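Protein pid-3 (Caenorhabditis elegans, PDB 7OCX) probably acts in piRNA (21U RNA) biogenesis as a subunit of the PETISCO complex, in which its RNA recognition motif domain assembles with that of TOFU-6. Local coordinates at residues 13-18 and 49-54; 18-23 and 75-80; 24-29 and 39-44; 31-36 and 64-69. All blocks are in the same frame, centred on the assembly; numbering follows the deposited sequence.

Contact 1. Residues 13-18 and 49-54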
# COMPACT_ATOMS: atom_id res chain seq x y z
N ASN B 13 3.48 -20.26 1.89
CA ASN B 13 2.80 -19.01 1.59
C ASN B 13 3.07 -17.92 2.61
O ASN B 13 2.47 -16.86 2.51
CB ASN B 13 1.29 -19.20 1.49
CG ASN B 13 0.88 -20.19 0.45
OD1 ASN B 13 1.54 -20.33 -0.58
ND2 ASN B 13 -0.23 -20.90 0.69
N MET B 14 3.95 -18.14 3.58
CA MET B 14 4.04 -17.22 4.70
C MET B 14 5.38 -16.53 4.76
O MET B 14 6.42 -17.07 4.37
CB MET B 14 3.75 -17.98 6.01
CG MET B 14 2.25 -18.17 6.14
SD MET B 14 1.77 -19.66 7.02
CE MET B 14 3.14 -19.91 8.13
N LEU B 15 5.32 -15.30 5.25
CA LEU B 15 6.54 -14.55 5.50
C LEU B 15 6.43 -13.87 6.85
O LEU B 15 5.35 -13.74 7.43
CB LEU B 15 6.80 -13.54 4.39
CG LEU B 15 5.80 -12.41 4.13
CD1 LEU B 15 5.89 -11.37 5.20
CD2 LEU B 15 6.17 -11.84 2.78
N LYS B 16 7.60 -13.51 7.37
CA LYS B 16 7.77 -12.71 8.56
C LYS B 16 8.17 -11.31 8.13
O LYS B 16 9.02 -11.15 7.25
CB LYS B 16 8.87 -13.25 9.48
CG LYS B 16 8.62 -14.60 10.11
CD LYS B 16 9.53 -14.81 11.33
CE LYS B 16 9.83 -16.29 11.59
NZ LYS B 16 11.23 -16.56 12.07
N ILE B 17 7.56 -10.30 8.73
CA ILE B 17 7.91 -8.91 8.47
C ILE B 17 8.02 -8.18 9.81
O ILE B 17 7.21 -8.41 10.71
CB ILE B 17 6.88 -8.24 7.53
CG1 ILE B 17 7.26 -6.77 7.29
CG2 ILE B 17 5.46 -8.37 8.08
CD1 ILE B 17 6.59 -6.20 6.06
N SER B 18 9.04 -7.34 9.95
CA SER B 18 9.27 -6.65 11.21
C SER B 18 9.99 -5.34 10.92
O SER B 18 10.51 -5.13 9.81
CB SER B 18 10.08 -7.51 12.19
OG SER B 18 11.38 -7.82 11.71
N ALA B 49 4.98 -9.15 12.38
CA ALA B 49 3.82 -9.96 12.07
C ALA B 49 4.24 -11.13 11.20
O ALA B 49 5.36 -11.19 10.67
CB ALA B 49 2.75 -9.13 11.36
N VAL B 50 3.34 -12.10 11.09
CA VAL B 50 3.47 -13.19 10.13
C VAL B 50 2.33 -13.04 9.12
O VAL B 50 1.17 -12.84 9.51
CB VAL B 50 3.44 -14.56 10.81
CG1 VAL B 50 3.37 -15.61 9.71
CG2 VAL B 50 4.66 -14.79 11.72
N VAL B 51 2.65 -13.11 7.83
CA VAL B 51 1.70 -12.76 6.77
C VAL B 51 1.57 -13.93 5.83
O VAL B 51 2.58 -14.51 5.41
CB VAL B 51 2.16 -11.51 5.99
CG1 VAL B 51 1.22 -11.22 4.85
CG2 VAL B 51 2.33 -10.36 6.94
N ALA B 52 0.34 -14.28 5.48
CA ALA B 52 0.09 -15.27 4.44
C ALA B 52 -0.23 -14.51 3.15
O ALA B 52 -1.17 -13.73 3.10
CB ALA B 52 -1.05 -16.20 4.82
N LEU B 53 0.62 -14.70 2.14
CA LEU B 53 0.40 -14.19 0.80
C LEU B 53 -0.21 -15.30 -0.05
O LEU B 53 -0.37 -16.43 0.40
CB LEU B 53 1.70 -13.68 0.19
CG LEU B 53 2.50 -12.55 0.86
CD1 LEU B 53 3.70 -12.24 0.01
CD2 LEU B 53 1.61 -11.33 1.03
N GLU B 54 -0.52 -14.98 -1.29
CA GLU B 54 -1.26 -15.93 -2.12
C GLU B 54 -0.46 -17.21 -2.39
O GLU B 54 -1.02 -18.31 -2.41
CB GLU B 54 -1.65 -15.24 -3.43
CG GLU B 54 -2.46 -16.05 -4.43
CD GLU B 54 -3.76 -16.57 -3.87
OE1 GLU B 54 -4.22 -16.04 -2.83
OE2 GLU B 54 -4.34 -17.49 -4.48
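Asn-13 to Ile-17 run antiparallel to Ala-49 to Leu-53, pairing the first and third strands of the RNA recognition motif at the centre of its sheet. Five backbone hydrogen bonds join them: Leu-15 with Val-51 and Ile-17 with Ala-49 exchange two each, while Leu-53 N reaches Asn-13 O at 2.9 Å. That last bond leads into the side chain of Asn-13. Its CB lies 3.4 Å from Leu-53 O. CG lies 3.9 Å from Glu-54 O, beside the backbone N of its own residue (chi1 -59°). At the tip OD1 stands 3.7 Å from Glu-54 O and ND2 4.1 Å from that same oxygen; the amide touches Glu-54 O loosely, with no hydrogen bond between them. An alanine here, keeping CB, would probably leave Glu-54 O without the contact of the amide and the strand end less closely packed. On the helix-facing side Leu-15 and Val-51 lie side by side, CD1 of Leu-15 3.8 Å from CB of Val-51. The other branch of Leu-15, CD2, meets CD1 of Leu-53 at 3.7 Å, and both leucines also touch Ala-62 of helix 56-66. CG2 of Ile-17 closes the row against CG2 of Val-51 at 3.9 Å. The opposite face carries Met-14, Lys-16, Val-50 and Ala-52. In canonical RNA recognition motifs the first and third strands present aromatic rings on this face to stack on bases; with none among these four residues, such stacking by them is unlikely.

Contact 2. Residues 18-23 and 75-80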
# COMPACT_ATOMS: atom_id res chain seq x y z
N SER B 18 9.04 -7.34 9.95
CA SER B 18 9.27 -6.65 11.21
C SER B 18 9.99 -5.34 10.92
O SER B 18 10.51 -5.13 9.81
CB SER B 18 10.08 -7.51 12.19
OG SER B 18 11.38 -7.82 11.71
N GLY B 19 9.95 -4.42 11.89
CA GLY B 19 10.68 -3.18 11.81
C GLY B 19 9.86 -1.96 11.46
O GLY B 19 10.39 -0.84 11.56
N TYR B 20 8.60 -2.14 11.04
CA TYR B 20 7.74 -1.04 10.68
C TYR B 20 7.24 -0.31 11.92
O TYR B 20 7.42 -0.77 13.04
CB TYR B 20 6.55 -1.55 9.86
CG TYR B 20 5.86 -2.74 10.47
CD1 TYR B 20 5.02 -2.62 11.57
CD2 TYR B 20 6.13 -4.03 10.00
CE1 TYR B 20 4.40 -3.73 12.14
CE2 TYR B 20 5.53 -5.15 10.57
CZ TYR B 20 4.66 -5.00 11.64
OH TYR B 20 4.06 -6.10 12.18
N PRO B 21 6.59 0.84 11.74
CA PRO B 21 6.20 1.62 12.91
C PRO B 21 5.22 0.85 13.78
O PRO B 21 4.34 0.12 13.30
CB PRO B 21 5.57 2.88 12.31
CG PRO B 21 6.22 3.01 10.97
CD PRO B 21 6.44 1.59 10.48
N GLY B 22 5.36 1.06 15.09
CA GLY B 22 4.67 0.24 16.07
C GLY B 22 3.18 0.48 16.15
O GLY B 22 2.46 -0.32 16.76
N MET B 23 2.68 1.55 15.56
CA MET B 23 1.24 1.77 15.61
C MET B 23 0.49 1.15 14.43
O MET B 23 -0.74 1.27 14.37
CB MET B 23 0.93 3.27 15.72
CG MET B 23 0.92 4.09 14.43
SD MET B 23 2.54 4.47 13.71
CE MET B 23 3.55 4.81 15.14
N HIS B 75 13.09 3.61 10.64
CA HIS B 75 12.50 2.29 10.45
C HIS B 75 13.07 1.62 9.22
O HIS B 75 13.02 2.20 8.13
CB HIS B 75 10.98 2.38 10.32
CG HIS B 75 10.31 2.99 11.49
ND1 HIS B 75 10.13 4.35 11.63
CD2 HIS B 75 9.81 2.42 12.62
CE1 HIS B 75 9.52 4.59 12.78
NE2 HIS B 75 9.32 3.44 13.40
N LYS B 76 13.59 0.40 9.41
CA LYS B 76 14.09 -0.48 8.36
C LYS B 76 13.35 -1.81 8.46
O LYS B 76 13.24 -2.38 9.56
CB LYS B 76 15.59 -0.69 8.50
CG LYS B 76 16.23 -1.57 7.44
CD LYS B 76 17.74 -1.59 7.63
CE LYS B 76 18.44 -2.57 6.70
NZ LYS B 76 19.91 -2.69 7.03
N LEU B 77 12.87 -2.31 7.33
CA LEU B 77 12.14 -3.56 7.29
C LEU B 77 13.06 -4.78 7.22
O LEU B 77 14.09 -4.77 6.55
CB LEU B 77 11.22 -3.59 6.07
CG LEU B 77 9.95 -2.74 6.04
CD1 LEU B 77 9.28 -2.98 4.69
CD2 LEU B 77 9.03 -3.14 7.16
N GLN B 78 12.65 -5.84 7.91
CA GLN B 78 13.26 -7.16 7.81
C GLN B 78 12.14 -8.08 7.34
O GLN B 78 11.07 -8.11 7.95
CB GLN B 78 13.84 -7.57 9.17
CG GLN B 78 14.20 -9.05 9.28
CD GLN B 78 15.22 -9.36 10.38
OE1 GLN B 78 15.33 -8.63 11.37
NE2 GLN B 78 15.97 -10.44 10.20
N VAL B 79 12.34 -8.72 6.19
CA VAL B 79 11.33 -9.57 5.56
C VAL B 79 12.00 -10.89 5.21
O VAL B 79 13.08 -10.89 4.61
CB VAL B 79 10.72 -8.92 4.30
CG1 VAL B 79 9.57 -9.78 3.76
CG2 VAL B 79 10.21 -7.51 4.62
N SER B 80 11.39 -12.00 5.61
CA SER B 80 11.97 -13.31 5.34
C SER B 80 10.86 -14.33 5.15
O SER B 80 9.79 -14.22 5.73
CB SER B 80 12.92 -13.78 6.47
OG SER B 80 12.22 -13.95 7.69
O HOH W 1 10.88 -10.21 10.26
O HOH W 2 13.06 -0.31 12.34
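Ser-18 and Gln-78 form an antiparallel hydrogen-bonded pair, beyond which the pairing ends, although Gly-19 to Pro-21 still run alongside His-75 to Leu-77. Here the first strand of the RNA recognition motif ends against its last strand. Gly-19 has a positive phi (103°), and a CB at this place would collide with Lys-76 O, so the close approach depends on a glycine. CG of Pro-21 lies over the His-75 ring, a CH-pi contact 3.9 Å from its centroid and only 6° off the normal. At the ring edge, in plane, Gly-19 O sits 3.5 Å from CD2 of His-75. OD1 of Asp-72 is hydrogen-bonded to ND1 of the same ring, and Leu-14 of the TOFU-6 chain packs on both Pro-21 and His-75. An alanine in place of His-75 would probably leave the Pro-21 ring without its flat partner and Asp-72 without this hydrogen bond. Deeper in, CD2 of Leu-77 meets CB of Tyr-20 at 4.0 Å, at the edge of the tyrosine ring. Two waters bridge the segments: one links Ser-18 OG (2.8 Å) to Gln-78 O, and the other donates to Gly-19 O (2.8 Å) while accepting from Lys-76 N.

Contact 3. Residues 24-29 and 39-44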
# COMPACT_ATOMS: atom_id res chain seq x y z
N LEU B 24 1.17 0.47 13.51
CA LEU B 24 0.46 -0.02 12.33
C LEU B 24 -0.56 -1.09 12.69
O LEU B 24 -0.31 -1.94 13.55
CB LEU B 24 1.42 -0.58 11.29
CG LEU B 24 2.31 0.33 10.46
CD1 LEU B 24 2.80 -0.52 9.30
CD2 LEU B 24 1.58 1.51 9.93
N ASN B 25 -1.71 -1.08 12.02
CA ASN B 25 -2.68 -2.13 12.20
C ASN B 25 -2.54 -3.11 11.04
O ASN B 25 -1.68 -2.96 10.16
CB ASN B 25 -4.12 -1.60 12.31
CG ASN B 25 -4.55 -0.81 11.09
OD1 ASN B 25 -4.00 -0.99 9.99
ND2 ASN B 25 -5.60 -0.00 11.24
N THR B 26 -3.40 -4.13 11.02
CA THR B 26 -3.22 -5.16 10.00
C THR B 26 -3.36 -4.59 8.60
O THR B 26 -2.64 -5.00 7.68
CB THR B 26 -4.17 -6.32 10.21
OG1 THR B 26 -5.53 -5.88 10.14
CG2 THR B 26 -3.92 -6.94 11.56
N PHE B 27 -4.29 -3.65 8.39
CA PHE B 27 -4.40 -3.08 7.07
C PHE B 27 -3.13 -2.33 6.68
O PHE B 27 -2.71 -2.36 5.53
CB PHE B 27 -5.60 -2.14 7.03
CG PHE B 27 -6.92 -2.85 7.09
CD1 PHE B 27 -7.31 -3.68 6.08
CD2 PHE B 27 -7.77 -2.65 8.13
CE1 PHE B 27 -8.54 -4.28 6.09
CE2 PHE B 27 -9.01 -3.27 8.16
CZ PHE B 27 -9.39 -4.08 7.14
N GLY B 28 -2.51 -1.66 7.65
CA GLY B 28 -1.30 -0.92 7.35
C GLY B 28 -0.14 -1.83 6.99
O GLY B 28 0.68 -1.48 6.13
N ILE B 29 -0.07 -3.00 7.62
CA ILE B 29 0.94 -4.01 7.27
C ILE B 29 0.69 -4.50 5.85
O ILE B 29 1.61 -4.60 5.04
CB ILE B 29 0.92 -5.15 8.30
CG1 ILE B 29 1.34 -4.63 9.69
CG2 ILE B 29 1.83 -6.30 7.84
CD1 ILE B 29 1.05 -5.58 10.79
N ASN B 39 -3.69 -12.68 2.26
CA ASN B 39 -4.86 -13.43 2.68
C ASN B 39 -5.02 -13.52 4.18
O ASN B 39 -6.09 -13.91 4.65
CB ASN B 39 -4.80 -14.84 2.11
CG ASN B 39 -4.99 -14.85 0.64
OD1 ASN B 39 -5.77 -14.07 0.09
ND2 ASN B 39 -4.26 -15.72 -0.04
N GLY B 40 -4.00 -13.18 4.94
CA GLY B 40 -4.16 -13.24 6.38
C GLY B 40 -2.96 -12.63 7.05
O GLY B 40 -1.86 -12.68 6.51
N ILE B 41 -3.15 -12.04 8.22
CA ILE B 41 -2.05 -11.45 8.96
C ILE B 41 -2.24 -11.79 10.43
O ILE B 41 -3.32 -11.57 10.99
CB ILE B 41 -1.96 -9.92 8.80
CG1 ILE B 41 -1.77 -9.55 7.33
CG2 ILE B 41 -0.83 -9.40 9.68
CD1 ILE B 41 -1.73 -8.04 7.06
N THR B 42 -1.18 -12.29 11.05
CA THR B 42 -1.13 -12.52 12.49
C THR B 42 -0.08 -11.60 13.10
O THR B 42 1.12 -11.76 12.84
CB THR B 42 -0.82 -13.98 12.80
OG1 THR B 42 -1.82 -14.82 12.23
CG2 THR B 42 -0.79 -14.20 14.29
N ILE B 43 -0.52 -10.64 13.91
CA ILE B 43 0.40 -9.76 14.59
C ILE B 43 1.11 -10.53 15.69
O ILE B 43 0.50 -11.34 16.41
CB ILE B 43 -0.36 -8.53 15.12
CG1 ILE B 43 -0.68 -7.60 13.94
CG2 ILE B 43 0.46 -7.77 16.15
CD1 ILE B 43 -1.51 -6.37 14.29
N THR B 44 2.42 -10.32 15.80
CA THR B 44 3.27 -11.03 16.75
C THR B 44 4.00 -10.06 17.66
O THR B 44 4.82 -10.48 18.48
CB THR B 44 4.28 -11.91 16.01
OG1 THR B 44 5.18 -11.08 15.27
CG2 THR B 44 3.57 -12.86 15.07
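The first helix of the RNA recognition motif packs on strand 38-45, at one edge of the chain's sheet, through Thr-26 and Ile-29 on the helix and Ile-41 and Ile-43 on the strand. No hydrogen bond crosses between the segments; the contact is made by aliphatic groups and one backbone carbonyl. CD1 of Ile-41 is pushed up against the first helical turn, 3.2 Å from Thr-26 O, a tight approach for a methyl and a carbonyl oxygen. The same methyl lies 4.0 Å from CG2 of Ile-29. One branch of Ile-29 therefore serves Ile-41, and the other ends in CD1, 4.1 Å from CG1 of Ile-43. Thr-26 crosses Ile-43 at about a right angle, and CG2 of Thr-26 lies 3.7 Å from CD1 of Ile-43. CG2 of Thr-26 stands anti to the carbonyl carbon, and OG1 lies between the backbone N and the carbonyl carbon (chi1 61°). Just before, Asn-25 occupies the N-cap: its OD1 accepts from Gly-28 N at 2.9 Å, with Gly-28 N lying nearly on the line of the Asn-25 side-chain C=O. Its ND2 donates to Val-38 O of the second PID-3 subunit, and Phe-27 of that subunit packs on Ile-41, placing the contact beside the homodimer interface. Helix-on-sheet packing by branched aliphatic side chains belongs to the beta-alpha-beta unit that opens the RNA recognition motif fold.

Contact 4. Residues 31-36 and 64-69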
# COMPACT_ATOMS: atom_id res chain seq x y z
N GLN B 31 -0.64 -2.75 3.50
CA GLN B 31 -0.25 -1.66 2.63
C GLN B 31 1.26 -1.65 2.38
O GLN B 31 1.71 -1.29 1.29
CB GLN B 31 -0.73 -0.32 3.21
CG GLN B 31 -2.28 -0.17 3.19
CD GLN B 31 -2.74 1.10 3.89
OE1 GLN B 31 -2.25 1.42 4.97
NE2 GLN B 31 -3.76 1.76 3.35
N LEU B 32 2.06 -2.05 3.37
CA LEU B 32 3.51 -2.15 3.17
C LEU B 32 3.86 -3.14 2.06
O LEU B 32 4.91 -3.00 1.39
CB LEU B 32 4.20 -2.59 4.45
CG LEU B 32 4.16 -1.68 5.69
CD1 LEU B 32 4.80 -2.42 6.87
CD2 LEU B 32 4.85 -0.40 5.34
N LEU B 33 3.01 -4.15 1.85
CA LEU B 33 3.27 -5.24 0.92
C LEU B 33 2.61 -5.07 -0.43
O LEU B 33 2.65 -6.01 -1.25
CB LEU B 33 2.81 -6.56 1.55
CG LEU B 33 3.56 -6.93 2.82
CD1 LEU B 33 2.86 -8.07 3.58
CD2 LEU B 33 5.02 -7.37 2.54
N THR B 34 1.99 -3.92 -0.69
CA THR B 34 1.46 -3.62 -2.01
C THR B 34 2.52 -3.89 -3.06
O THR B 34 3.66 -3.43 -2.91
CB THR B 34 1.04 -2.15 -2.09
OG1 THR B 34 0.10 -1.92 -1.06
CG2 THR B 34 0.41 -1.83 -3.44
N PRO B 35 2.19 -4.58 -4.16
CA PRO B 35 0.84 -5.01 -4.59
C PRO B 35 0.48 -6.48 -4.32
O PRO B 35 -0.51 -6.95 -4.86
CB PRO B 35 0.90 -4.77 -6.11
CG PRO B 35 2.32 -5.18 -6.45
CD PRO B 35 3.17 -4.78 -5.24
N TYR B 36 1.27 -7.20 -3.52
CA TYR B 36 1.08 -8.63 -3.36
C TYR B 36 -0.20 -8.95 -2.61
O TYR B 36 -0.68 -8.18 -1.77
CB TYR B 36 2.31 -9.26 -2.67
CG TYR B 36 3.54 -8.99 -3.49
CD1 TYR B 36 3.74 -9.67 -4.69
CD2 TYR B 36 4.46 -8.02 -3.13
CE1 TYR B 36 4.82 -9.41 -5.49
CE2 TYR B 36 5.55 -7.75 -3.93
CZ TYR B 36 5.72 -8.45 -5.11
OH TYR B 36 6.80 -8.20 -5.93
N GLN B 64 12.33 -10.08 -1.78
CA GLN B 64 13.28 -9.34 -2.60
C GLN B 64 12.96 -7.86 -2.60
O GLN B 64 13.86 -7.02 -2.53
CB GLN B 64 13.28 -9.94 -4.01
CG GLN B 64 14.05 -9.22 -5.10
CD GLN B 64 14.08 -10.03 -6.41
OE1 GLN B 64 13.23 -9.84 -7.29
NE2 GLN B 64 15.03 -10.95 -6.52
N ASP B 65 11.66 -7.51 -2.66
CA ASP B 65 11.29 -6.10 -2.77
C ASP B 65 11.50 -5.35 -1.45
O ASP B 65 11.80 -4.14 -1.46
CB ASP B 65 9.82 -5.92 -3.15
CG ASP B 65 9.51 -6.24 -4.60
OD1 ASP B 65 10.43 -6.56 -5.37
OD2 ASP B 65 8.29 -6.18 -4.94
N PHE B 66 11.24 -6.01 -0.31
CA PHE B 66 11.06 -5.29 0.95
C PHE B 66 12.12 -5.59 2.00
O PHE B 66 12.33 -4.75 2.87
CB PHE B 66 9.67 -5.60 1.54
CG PHE B 66 8.55 -5.27 0.60
CD1 PHE B 66 8.45 -4.00 0.01
CD2 PHE B 66 7.63 -6.24 0.25
CE1 PHE B 66 7.45 -3.71 -0.89
CE2 PHE B 66 6.61 -5.94 -0.66
CZ PHE B 66 6.53 -4.70 -1.23
N ASN B 67 12.84 -6.69 1.92
CA ASN B 67 13.88 -6.89 2.92
C ASN B 67 14.96 -5.81 2.83
O ASN B 67 15.53 -5.56 1.76
CB ASN B 67 14.53 -8.25 2.77
CG ASN B 67 15.33 -8.62 3.99
OD1 ASN B 67 14.91 -8.40 5.12
ND2 ASN B 67 16.52 -9.15 3.76
N GLY B 68 15.25 -5.18 3.96
CA GLY B 68 16.24 -4.12 3.98
C GLY B 68 15.71 -2.76 3.58
O GLY B 68 16.50 -1.79 3.52
N LYS B 69 14.43 -2.64 3.31
CA LYS B 69 13.87 -1.38 2.86
C LYS B 69 13.85 -0.35 3.98
O LYS B 69 13.32 -0.60 5.07
CB LYS B 69 12.44 -1.59 2.35
CG LYS B 69 11.81 -0.33 1.77
CD LYS B 69 10.46 -0.68 1.13
CE LYS B 69 9.69 0.54 0.59
NZ LYS B 69 8.53 0.05 -0.21
O HOH W 3 6.85 -1.14 1.87
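Tyr-36 donates its hydroxyl to Asp-65, OH to OD2 at 2.7 Å, meeting the oxygen from above the carboxylate plane; ring and carboxylate are turned 44° apart. Beside it, Phe-66 reaches toward residues 32-36. Leu-32 O sits over one face of its ring, offset toward the rim and 3.5 Å from CE1, while CB of Asp-65 lies over the centre of the opposite face. At the ring edge CZ of Phe-66 is 3.6 Å from Thr-34 O, and CE2 of Phe-66 touches CD2 of Tyr-36 at 3.9 Å. CD2 of Leu-33 adds an aliphatic contact to CD2 of Phe-66 at 3.7 Å. The end of the first helix and the end of the second thus meet on the helical side of the RNA recognition motif, where Phe-66 also touches Leu-77 and Val-79. Further out, Thr-34 donates both N and OG1 to Gln-31 O from the same face, holding the turn before the cis peptide at Pro-35. A type II turn from Phe-66 to Lys-69 brings the lysine back, and a water accepts from its NZ and donates to Leu-32 O at 2.7 Å. Lys-42 of the TOFU-6 chain packs on both Tyr-36 and Asp-65.

From the N terminus, strand 14-18 first enters contact 1, which closes the loop running through the first helix and strand 38-45 to strand 48-53. Ser-18 at its end also opens contact 2, whose longer loop reaches the last strand; the two contacts cross and put strand 14-18 between its two neighbours in the sheet. Contact 3, joining helix 26-32 to strand 38-45, lies within both loops. Contact 4 begins at the end of that helix and reaches the end of helix 56-66, so it crosses contacts 1 and 3 but stays within contact 2. Leu-33 packs on Val-51 and Ile-17, tying contact 4 to the sheet.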